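Local structure of 1,3,6,8-tetrahydroxynaphthalene synthase (Streptomyces coelicolor, 1U0M) at residues A103-I109 against G131-R137; P164-I170 against A202-R208. The protein catalyses the iterative condensation of five malonyl-CoA units and the cyclisation of the resulting pentaketide into 1,3,6,8-tetrahydroxynaphthalene, a step in melanin biosynthesis. One frame throughout, in Å; residues are numbered along the deposited sequence.

Interactions 1 and 2 lie side by side in the mixed sheet of the N-terminal half of the thiolase fold, their centres about 11 Å apart. Strands 108-112 and 167-175 are neighbours, so 103-109 borders 164-170: Asp107 N probably hydrogen-bonds to Asn167 O (2.8 Å) and Val108 O to Leu169 N (2.9 Å). Interaction 1 is at the edge of the sheet within this chain, partly buried and reached by the second subunit; there a single parallel bridge begins where loops end, and an aromatic ring does much of the packing. Interaction 2, further in and mostly buried, is an antiparallel ladder lined mainly by small and branched aliphatic side chains, with polar Asn167 and Arg206 at one end.

Interaction 1 of 2, residues A103-I109 against G131-R137; sequences ATDIDVI and GFDSTTR
Arg137, Phe132 and Ile109 lose most surface here. Residues 103-105 form a 3-10 turn, extending into a strand by Val108; opposite, Gly131, just past helix 122-129, has positive phi, easy for glycine, and type I turn Asp133-Thr136 leads to Arg137. Val108 pairs with Arg137 in a parallel bridge (CA-CA 4.5 Å): Arg137 N donates to Asp107 O (3.0 Å) and Ile109 N to Arg137 O (2.7 Å). The aliphatic part of Arg137 suits this edge, its CG 4.0 Å from Val108 CB, its guanidinium in cation-pi contact with Tyr163. Phe132 (chi1 m) is sandwiched by CH-pi contacts: Ala103 CB 4.0 Å from the ring centroid, Ile109 CD1 4.1 Å on the opposite face; Ile106 CG1 meets its edge, 3.9 Å from CE1. Ile109 (mt) also sets CG1 3.7 Å from Thr136 CG2. Thr136 N closes the turn on Asp133 O (2.9 Å); OG1 adds a very short hydrogen bond (2.5 Å) there. Such parallel pairing of strands linked through helix 122-129 is a beta-alpha-beta crossover of the thiolase fold.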
ATOM      1  N   ALA A 103      -4.146 -11.855 -19.755  1.00 65.52           N
ATOM      2  CA  ALA A 103      -3.269 -11.277 -18.751  1.00 64.86           C
ATOM      3  C   ALA A 103      -2.654  -9.990 -19.290  1.00 65.01           C
ATOM      4  O   ALA A 103      -2.500  -9.001 -18.569  1.00 65.24           O
ATOM      5  CB  ALA A 103      -2.169 -12.271 -18.403  1.00 64.51           C
ATOM      6  N   THR A 104      -2.346 -10.008 -20.582  1.00 64.62           N
ATOM      7  CA  THR A 104      -1.701  -8.888 -21.243  1.00 64.34           C
ATOM      8  C   THR A 104      -2.520  -7.646 -21.580  1.00 64.34           C
ATOM      9  O   THR A 104      -2.000  -6.717 -22.189  1.00 63.20           O
ATOM     10  CB  THR A 104      -1.011  -9.362 -22.525  1.00 64.33           C
ATOM     11  OG1 THR A 104      -0.431 -10.654 -22.301  1.00 65.63           O
ATOM     12  CG2 THR A 104       0.089  -8.390 -22.919  1.00 64.53           C
ATOM     13  N   ASP A 105      -3.786  -7.599 -21.202  1.00 64.33           N
ATOM     14  CA  ASP A 105      -4.560  -6.408 -21.519  1.00 65.47           C
ATOM     15  C   ASP A 105      -4.698  -5.486 -20.317  1.00 65.86           C
ATOM     16  O   ASP A 105      -5.341  -4.436 -20.392  1.00 66.91           O
ATOM     17  CB  ASP A 105      -5.937  -6.799 -22.058  1.00 67.23           C
ATOM     18  CG  ASP A 105      -5.923  -7.040 -23.558  1.00 67.98           C
ATOM     19  OD1 ASP A 105      -6.277  -6.107 -24.311  1.00 68.21           O
ATOM     20  OD2 ASP A 105      -5.542  -8.153 -23.980  1.00 66.72           O
ATOM     21  N   ILE A 106      -4.071  -5.880 -19.213  1.00 65.09           N
ATOM     22  CA  ILE A 106      -4.118  -5.111 -17.975  1.00 62.60           C
ATOM     23  C   ILE A 106      -2.878  -4.231 -17.850  1.00 60.45           C
ATOM     24  O   ILE A 106      -1.751  -4.711 -17.968  1.00 59.59           O
ATOM     25  CB  ILE A 106      -4.194  -6.056 -16.751  1.00 63.31           C
ATOM     26  CG1 ILE A 106      -5.343  -7.057 -16.935  1.00 62.47           C
ATOM     27  CG2 ILE A 106      -4.374  -5.241 -15.469  1.00 63.34           C
ATOM     28  CD1 ILE A 106      -6.723  -6.426 -16.992  1.00 60.96           C
ATOM     29  N   ASP A 107      -3.089  -2.943 -17.610  1.00 59.14           N
ATOM     30  CA  ASP A 107      -1.977  -2.011 -17.480  1.00 58.95           C
ATOM     31  C   ASP A 107      -1.555  -1.819 -16.028  1.00 57.81           C
ATOM     32  O   ASP A 107      -0.428  -1.421 -15.754  1.00 57.36           O
ATOM     33  CB  ASP A 107      -2.344  -0.643 -18.070  1.00 59.63           C
ATOM     34  CG  ASP A 107      -2.784  -0.723 -19.524  1.00 61.10           C
ATOM     35  OD1 ASP A 107      -3.980  -0.990 -19.771  1.00 60.77           O
ATOM     36  OD2 ASP A 107      -1.932  -0.521 -20.422  1.00 62.08           O
ATOM     37  N   VAL A 108      -2.460  -2.103 -15.098  1.00 56.71           N
ATOM     38  CA  VAL A 108      -2.159  -1.923 -13.688  1.00 55.15           C
ATOM     39  C   VAL A 108      -2.854  -2.943 -12.798  1.00 54.86           C
ATOM     40  O   VAL A 108      -4.052  -3.192 -12.944  1.00 55.74           O
ATOM     41  CB  VAL A 108      -2.586  -0.514 -13.220  1.00 56.14           C
ATOM     42  CG1 VAL A 108      -4.072  -0.329 -13.456  1.00 55.13           C
ATOM     43  CG2 VAL A 108      -2.268  -0.323 -11.742  1.00 55.31           C
ATOM     44  N   ILE A 109      -2.093  -3.543 -11.888  1.00 53.15           N
ATOM     45  CA  ILE A 109      -2.653  -4.495 -10.939  1.00 50.38           C
ATOM     46  C   ILE A 109      -2.811  -3.764  -9.612  1.00 49.39           C
ATOM     47  O   ILE A 109      -1.940  -2.997  -9.204  1.00 48.03           O
ATOM     48  CB  ILE A 109      -1.742  -5.709 -10.705  1.00 49.37           C
ATOM     49  CG1 ILE A 109      -1.632  -6.541 -11.982  1.00 48.93           C
ATOM     50  CG2 ILE A 109      -2.305  -6.551  -9.570  1.00 48.96           C
ATOM     51  CD1 ILE A 109      -0.897  -7.858 -11.804  1.00 46.61           C
ATOM     52  N   GLY A 131       2.007 -14.566 -16.505  1.00 59.28           N
ATOM     53  CA  GLY A 131       2.414 -14.093 -17.809  1.00 58.20           C
ATOM     54  C   GLY A 131       1.917 -12.696 -18.118  1.00 59.05           C
ATOM     55  O   GLY A 131       1.678 -12.365 -19.272  1.00 59.29           O
ATOM     56  N   PHE A 132       1.752 -11.869 -17.093  1.00 59.43           N
ATOM     57  CA  PHE A 132       1.298 -10.502 -17.308  1.00 58.48           C
ATOM     58  C   PHE A 132       2.348  -9.679 -18.056  1.00 60.26           C
ATOM     59  O   PHE A 132       3.480 -10.120 -18.269  1.00 57.66           O
ATOM     60  CB  PHE A 132       0.996  -9.828 -15.969  1.00 55.52           C
ATOM     61  CG  PHE A 132      -0.391 -10.074 -15.461  1.00 53.38           C
ATOM     62  CD1 PHE A 132      -1.445  -9.247 -15.838  1.00 51.76           C
ATOM     63  CD2 PHE A 132      -0.649 -11.136 -14.605  1.00 52.39           C
ATOM     64  CE1 PHE A 132      -2.731  -9.473 -15.370  1.00 50.19           C
ATOM     65  CE2 PHE A 132      -1.930 -11.372 -14.131  1.00 50.39           C
ATOM     66  CZ  PHE A 132      -2.975 -10.538 -14.515  1.00 52.17           C
ATOM     67  N   ASP A 133       1.951  -8.474 -18.444  1.00 62.79           N
ATOM     68  CA  ASP A 133       2.821  -7.542 -19.149  1.00 65.90           C
ATOM     69  C   ASP A 133       4.011  -7.224 -18.242  1.00 65.33           C
ATOM     70  O   ASP A 133       3.825  -6.817 -17.092  1.00 66.04           O
ATOM     71  CB  ASP A 133       2.067  -6.237 -19.440  1.00 70.79           C
ATOM     72  CG  ASP A 133       0.551  -6.432 -19.557  1.00 75.28           C
ATOM     73  OD1 ASP A 133      -0.041  -7.143 -18.709  1.00 75.41           O
ATOM     74  OD2 ASP A 133      -0.048  -5.849 -20.492  1.00 78.35           O
ATOM     75  N   SER A 134       5.226  -7.391 -18.754  1.00 63.33           N
ATOM     76  CA  SER A 134       6.425  -7.106 -17.967  1.00 60.87           C
ATOM     77  C   SER A 134       6.486  -5.611 -17.620  1.00 58.43           C
ATOM     78  O   SER A 134       7.431  -5.147 -16.984  1.00 58.10           O
ATOM     79  CB  SER A 134       7.669  -7.518 -18.758  1.00 60.46           C
ATOM     80  OG  SER A 134       8.777  -7.726 -17.906  1.00 62.31           O
ATOM     81  N   THR A 135       5.449  -4.878 -18.024  1.00 56.27           N
ATOM     82  CA  THR A 135       5.346  -3.439 -17.796  1.00 54.42           C
ATOM     83  C   THR A 135       4.171  -3.062 -16.907  1.00 53.70           C
ATOM     84  O   THR A 135       3.972  -1.886 -16.607  1.00 54.15           O
ATOM     85  CB  THR A 135       5.181  -2.675 -19.135  1.00 55.25           C
ATOM     86  OG1 THR A 135       4.055  -3.199 -19.855  1.00 57.03           O
ATOM     87  CG2 THR A 135       6.417  -2.830 -19.982  1.00 54.10           C
ATOM     88  N   THR A 136       3.391  -4.058 -16.492  1.00 53.71           N
ATOM     89  CA  THR A 136       2.222  -3.826 -15.642  1.00 52.42           C
ATOM     90  C   THR A 136       2.617  -3.107 -14.362  1.00 50.18           C
ATOM     91  O   THR A 136       3.571  -3.493 -13.701  1.00 49.27           O
ATOM     92  CB  THR A 136       1.541  -5.147 -15.239  1.00 53.26           C
ATOM     93  OG1 THR A 136       1.565  -6.056 -16.342  1.00 54.90           O
ATOM     94  CG2 THR A 136       0.097  -4.891 -14.829  1.00 53.39           C
ATOM     95  N   ARG A 137       1.878  -2.060 -14.019  1.00 50.14           N
ATOM     96  CA  ARG A 137       2.173  -1.308 -12.813  1.00 50.84           C
ATOM     97  C   ARG A 137       1.570  -2.045 -11.635  1.00 49.52           C
ATOM     98  O   ARG A 137       0.467  -2.582 -11.730  1.00 49.37           O
ATOM     99  CB  ARG A 137       1.573   0.097 -12.871  1.00 53.03           C
ATOM    100  CG  ARG A 137       1.145   0.574 -14.237  1.00 55.73           C
ATOM    101  CD  ARG A 137       2.287   0.694 -15.218  1.00 57.64           C
ATOM    102  NE  ARG A 137       1.784   1.166 -16.507  1.00 61.99           N
ATOM    103  CZ  ARG A 137       1.186   2.343 -16.680  1.00 62.44           C
ATOM    104  NH1 ARG A 137       1.027   3.164 -15.650  1.00 63.32           N
ATOM    105  NH2 ARG A 137       0.732   2.693 -17.877  1.00 62.14           N
TER

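Interaction 2 of 2, residues P164-I170 against A202-R208; sequences PEANALI and AAVVRGR
Pro164 and Glu165 lead in as a loop, Pro164 O 3.7 Å from Gly207 C. A CB on Gly207 would clash with that oxygen, so glycine fits. At Ala166 the chain extends; its O accepts a weak hydrogen bond from Gly207 N (3.4 Å), and its methyl turns away, onto Phe159 of helix 148-162. From Asn167 the segment is a strand antiparallel to 202-206, axes 4.7 Å apart at closest and 164° between directions. Asn167 faces Arg206 as a non-hydrogen-bonded pair (CA-CA 4.4 Å). With chi1 m its amide folds over the partner backbone, ND2 2.9 Å from Arg206 CA, where ND2 gives a weak hydrogen bond to Ala166 O (3.2 Å); the Arg206 side chain leads away to Gly209 O. Ala168 and Val205 form a hydrogen-bonded pair, Ala168 N to Val205 O 3.3 Å and Val205 N to Ala168 O 3.0 Å. These are neighbouring strands of the N-terminal of the two mixed sheets in the alpha-beta-alpha-beta-alpha thiolase fold, flanked by helices: Ala168 and Val205 touch Ala156 of helix 148-162, where a methyl permits close approach, and Ala168 CB lies 3.3 Å from Val205 CG2. Leu169 and Val204 form a non-hydrogen-bonded pair (CA-CA 4.7 Å) on the face of Asn167 and Arg206; in the tp rotamer Leu169 CD1 is 3.9 Å from Val204 CG2, packing also on Ile92 of helix 73-99. Ile170 (mt) returns to the face of Ala168, CD1 4.1 Å from Val205 CG1, and forms a hydrogen-bonded pair with Ala203, Ile170 N to Ala203 O and Ala203 N to Ile170 O both 2.8 Å.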
ATOM      1  N   PRO A 164      -7.674   6.415 -20.727  1.00 78.34           N
ATOM      2  CA  PRO A 164      -8.954   5.932 -21.259  1.00 77.78           C
ATOM      3  C   PRO A 164      -9.007   4.519 -21.829  1.00 76.95           C
ATOM      4  O   PRO A 164     -10.010   3.827 -21.683  1.00 77.56           O
ATOM      5  CB  PRO A 164      -9.310   6.983 -22.311  1.00 78.78           C
ATOM      6  CG  PRO A 164      -8.661   8.225 -21.782  1.00 78.76           C
ATOM      7  CD  PRO A 164      -7.320   7.703 -21.348  1.00 79.19           C
ATOM      8  N   GLU A 165      -7.942   4.083 -22.481  1.00 75.87           N
ATOM      9  CA  GLU A 165      -7.949   2.748 -23.055  1.00 75.09           C
ATOM     10  C   GLU A 165      -7.275   1.736 -22.131  1.00 74.11           C
ATOM     11  O   GLU A 165      -6.909   0.642 -22.564  1.00 73.81           O
ATOM     12  CB  GLU A 165      -7.253   2.772 -24.418  1.00 76.88           C
ATOM     13  CG  GLU A 165      -7.930   3.663 -25.466  1.00 77.99           C
ATOM     14  CD  GLU A 165      -9.163   3.022 -26.090  1.00 79.06           C
ATOM     15  OE1 GLU A 165     -10.290   3.514 -25.847  1.00 79.37           O
ATOM     16  OE2 GLU A 165      -9.000   2.021 -26.825  1.00 80.26           O
ATOM     17  N   ALA A 166      -7.130   2.101 -20.857  1.00 72.57           N
ATOM     18  CA  ALA A 166      -6.480   1.240 -19.868  1.00 70.26           C
ATOM     19  C   ALA A 166      -7.402   0.289 -19.107  1.00 69.65           C
ATOM     20  O   ALA A 166      -8.512   0.655 -18.712  1.00 69.53           O
ATOM     21  CB  ALA A 166      -5.708   2.094 -18.878  1.00 68.89           C
ATOM     22  N   ASN A 167      -6.917  -0.933 -18.898  1.00 68.65           N
ATOM     23  CA  ASN A 167      -7.647  -1.961 -18.162  1.00 66.22           C
ATOM     24  C   ASN A 167      -6.913  -2.280 -16.866  1.00 65.29           C
ATOM     25  O   ASN A 167      -5.731  -2.626 -16.883  1.00 65.90           O
ATOM     26  CB  ASN A 167      -7.749  -3.243 -18.985  1.00 65.92           C
ATOM     27  CG  ASN A 167      -8.785  -3.159 -20.078  1.00 65.22           C
ATOM     28  OD1 ASN A 167      -8.957  -4.102 -20.845  1.00 65.81           O
ATOM     29  ND2 ASN A 167      -9.489  -2.035 -20.153  1.00 63.69           N
ATOM     30  N   ALA A 168      -7.615  -2.179 -15.743  1.00 63.34           N
ATOM     31  CA  ALA A 168      -7.012  -2.463 -14.447  1.00 60.07           C
ATOM     32  C   ALA A 168      -7.532  -3.766 -13.853  1.00 57.15           C
ATOM     33  O   ALA A 168      -8.676  -4.153 -14.078  1.00 57.64           O
ATOM     34  CB  ALA A 168      -7.279  -1.309 -13.489  1.00 60.54           C
ATOM     35  N   LEU A 169      -6.677  -4.449 -13.105  1.00 54.42           N
ATOM     36  CA  LEU A 169      -7.059  -5.695 -12.462  1.00 50.63           C
ATOM     37  C   LEU A 169      -7.066  -5.520 -10.952  1.00 50.23           C
ATOM     38  O   LEU A 169      -6.031  -5.252 -10.342  1.00 49.84           O
ATOM     39  CB  LEU A 169      -6.095  -6.823 -12.828  1.00 47.68           C
ATOM     40  CG  LEU A 169      -6.397  -8.151 -12.108  1.00 46.26           C
ATOM     41  CD1 LEU A 169      -7.788  -8.646 -12.491  1.00 42.97           C
ATOM     42  CD2 LEU A 169      -5.338  -9.190 -12.458  1.00 45.04           C
ATOM     43  N   ILE A 170      -8.240  -5.675 -10.354  1.00 49.07           N
ATOM     44  CA  ILE A 170      -8.373  -5.547  -8.913  1.00 46.92           C
ATOM     45  C   ILE A 170      -8.385  -6.921  -8.273  1.00 46.27           C
ATOM     46  O   ILE A 170      -9.215  -7.762  -8.617  1.00 46.95           O
ATOM     47  CB  ILE A 170      -9.673  -4.850  -8.538  1.00 46.74           C
ATOM     48  CG1 ILE A 170      -9.704  -3.452  -9.152  1.00 46.41           C
ATOM     49  CG2 ILE A 170      -9.795  -4.773  -7.028  1.00 47.07           C
ATOM     50  CD1 ILE A 170     -10.962  -2.703  -8.856  1.00 44.32           C
ATOM     51  N   ALA A 202     -11.417 -10.920  -7.407  1.00 47.21           N
ATOM     52  CA  ALA A 202     -10.665 -10.342  -8.521  1.00 48.51           C
ATOM     53  C   ALA A 202     -11.663  -9.820  -9.543  1.00 50.03           C
ATOM     54  O   ALA A 202     -12.545 -10.552  -9.993  1.00 51.21           O
ATOM     55  CB  ALA A 202      -9.767 -11.398  -9.158  1.00 46.69           C
ATOM     56  N   ALA A 203     -11.527  -8.551  -9.905  1.00 50.77           N
ATOM     57  CA  ALA A 203     -12.434  -7.946 -10.865  1.00 52.31           C
ATOM     58  C   ALA A 203     -11.679  -7.032 -11.803  1.00 53.60           C
ATOM     59  O   ALA A 203     -10.738  -6.351 -11.402  1.00 53.72           O
ATOM     60  CB  ALA A 203     -13.513  -7.165 -10.140  1.00 53.27           C
ATOM     61  N   VAL A 204     -12.095  -7.018 -13.061  1.00 55.96           N
ATOM     62  CA  VAL A 204     -11.440  -6.180 -14.039  1.00 57.70           C
ATOM     63  C   VAL A 204     -12.265  -4.930 -14.265  1.00 60.82           C
ATOM     64  O   VAL A 204     -13.488  -4.948 -14.133  1.00 62.05           O
ATOM     65  CB  VAL A 204     -11.276  -6.912 -15.369  1.00 56.17           C
ATOM     66  CG1 VAL A 204     -10.405  -6.087 -16.304  1.00 55.90           C
ATOM     67  CG2 VAL A 204     -10.671  -8.282 -15.128  1.00 55.27           C
ATOM     68  N   VAL A 205     -11.587  -3.835 -14.576  1.00 63.05           N
ATOM     69  CA  VAL A 205     -12.268  -2.585 -14.852  1.00 66.04           C
ATOM     70  C   VAL A 205     -11.738  -2.059 -16.173  1.00 67.73           C
ATOM     71  O   VAL A 205     -10.762  -1.309 -16.215  1.00 66.99           O
ATOM     72  CB  VAL A 205     -12.033  -1.542 -13.747  1.00 66.67           C
ATOM     73  CG1 VAL A 205     -12.778  -1.951 -12.487  1.00 67.05           C
ATOM     74  CG2 VAL A 205     -10.551  -1.413 -13.469  1.00 67.84           C
ATOM     75  N   ARG A 206     -12.379  -2.483 -17.256  1.00 70.22           N
ATOM     76  CA  ARG A 206     -11.983  -2.061 -18.589  1.00 71.90           C
ATOM     77  C   ARG A 206     -12.649  -0.729 -18.899  1.00 72.33           C
ATOM     78  O   ARG A 206     -13.865  -0.588 -18.778  1.00 71.81           O
ATOM     79  CB  ARG A 206     -12.387  -3.122 -19.617  1.00 72.78           C
ATOM     80  CG  ARG A 206     -13.885  -3.339 -19.736  1.00 75.94           C
ATOM     81  CD  ARG A 206     -14.219  -4.650 -20.445  1.00 78.11           C
ATOM     82  NE  ARG A 206     -15.059  -4.457 -21.628  1.00 80.34           N
ATOM     83  CZ  ARG A 206     -15.856  -5.391 -22.146  1.00 82.01           C
ATOM     84  NH1 ARG A 206     -15.932  -6.594 -21.589  1.00 82.02           N
ATOM     85  NH2 ARG A 206     -16.584  -5.121 -23.220  1.00 83.29           N
ATOM     86  N   GLY A 207     -11.836   0.255 -19.267  1.00 73.92           N
ATOM     87  CA  GLY A 207     -12.362   1.565 -19.598  1.00 75.96           C
ATOM     88  C   GLY A 207     -12.819   1.554 -21.039  1.00 77.49           C
ATOM     89  O   GLY A 207     -13.678   2.337 -21.440  1.00 78.02           O
ATOM     90  N   ARG A 208     -12.238   0.640 -21.811  1.00 79.21           N
ATOM     91  CA  ARG A 208     -12.550   0.480 -23.226  1.00 80.31           C
ATOM     92  C   ARG A 208     -14.057   0.455 -23.457  1.00 80.73           C
ATOM     93  O   ARG A 208     -14.562   1.059 -24.406  1.00 81.80           O
ATOM     94  CB  ARG A 208     -11.923  -0.818 -23.751  1.00 80.76           C
ATOM     95  CG  ARG A 208     -12.903  -1.969 -23.971  1.00 81.36           C
ATOM     96  CD  ARG A 208     -12.476  -3.220 -23.230  1.00 81.99           C
ATOM     97  NE  ARG A 208     -13.117  -4.418 -23.764  1.00 83.76           N
ATOM     98  CZ  ARG A 208     -12.968  -5.636 -23.250  1.00 84.69           C
ATOM     99  NH1 ARG A 208     -12.204  -5.810 -22.185  1.00 85.27           N
ATOM    100  NH2 ARG A 208     -13.569  -6.681 -23.805  1.00 85.73           N
TER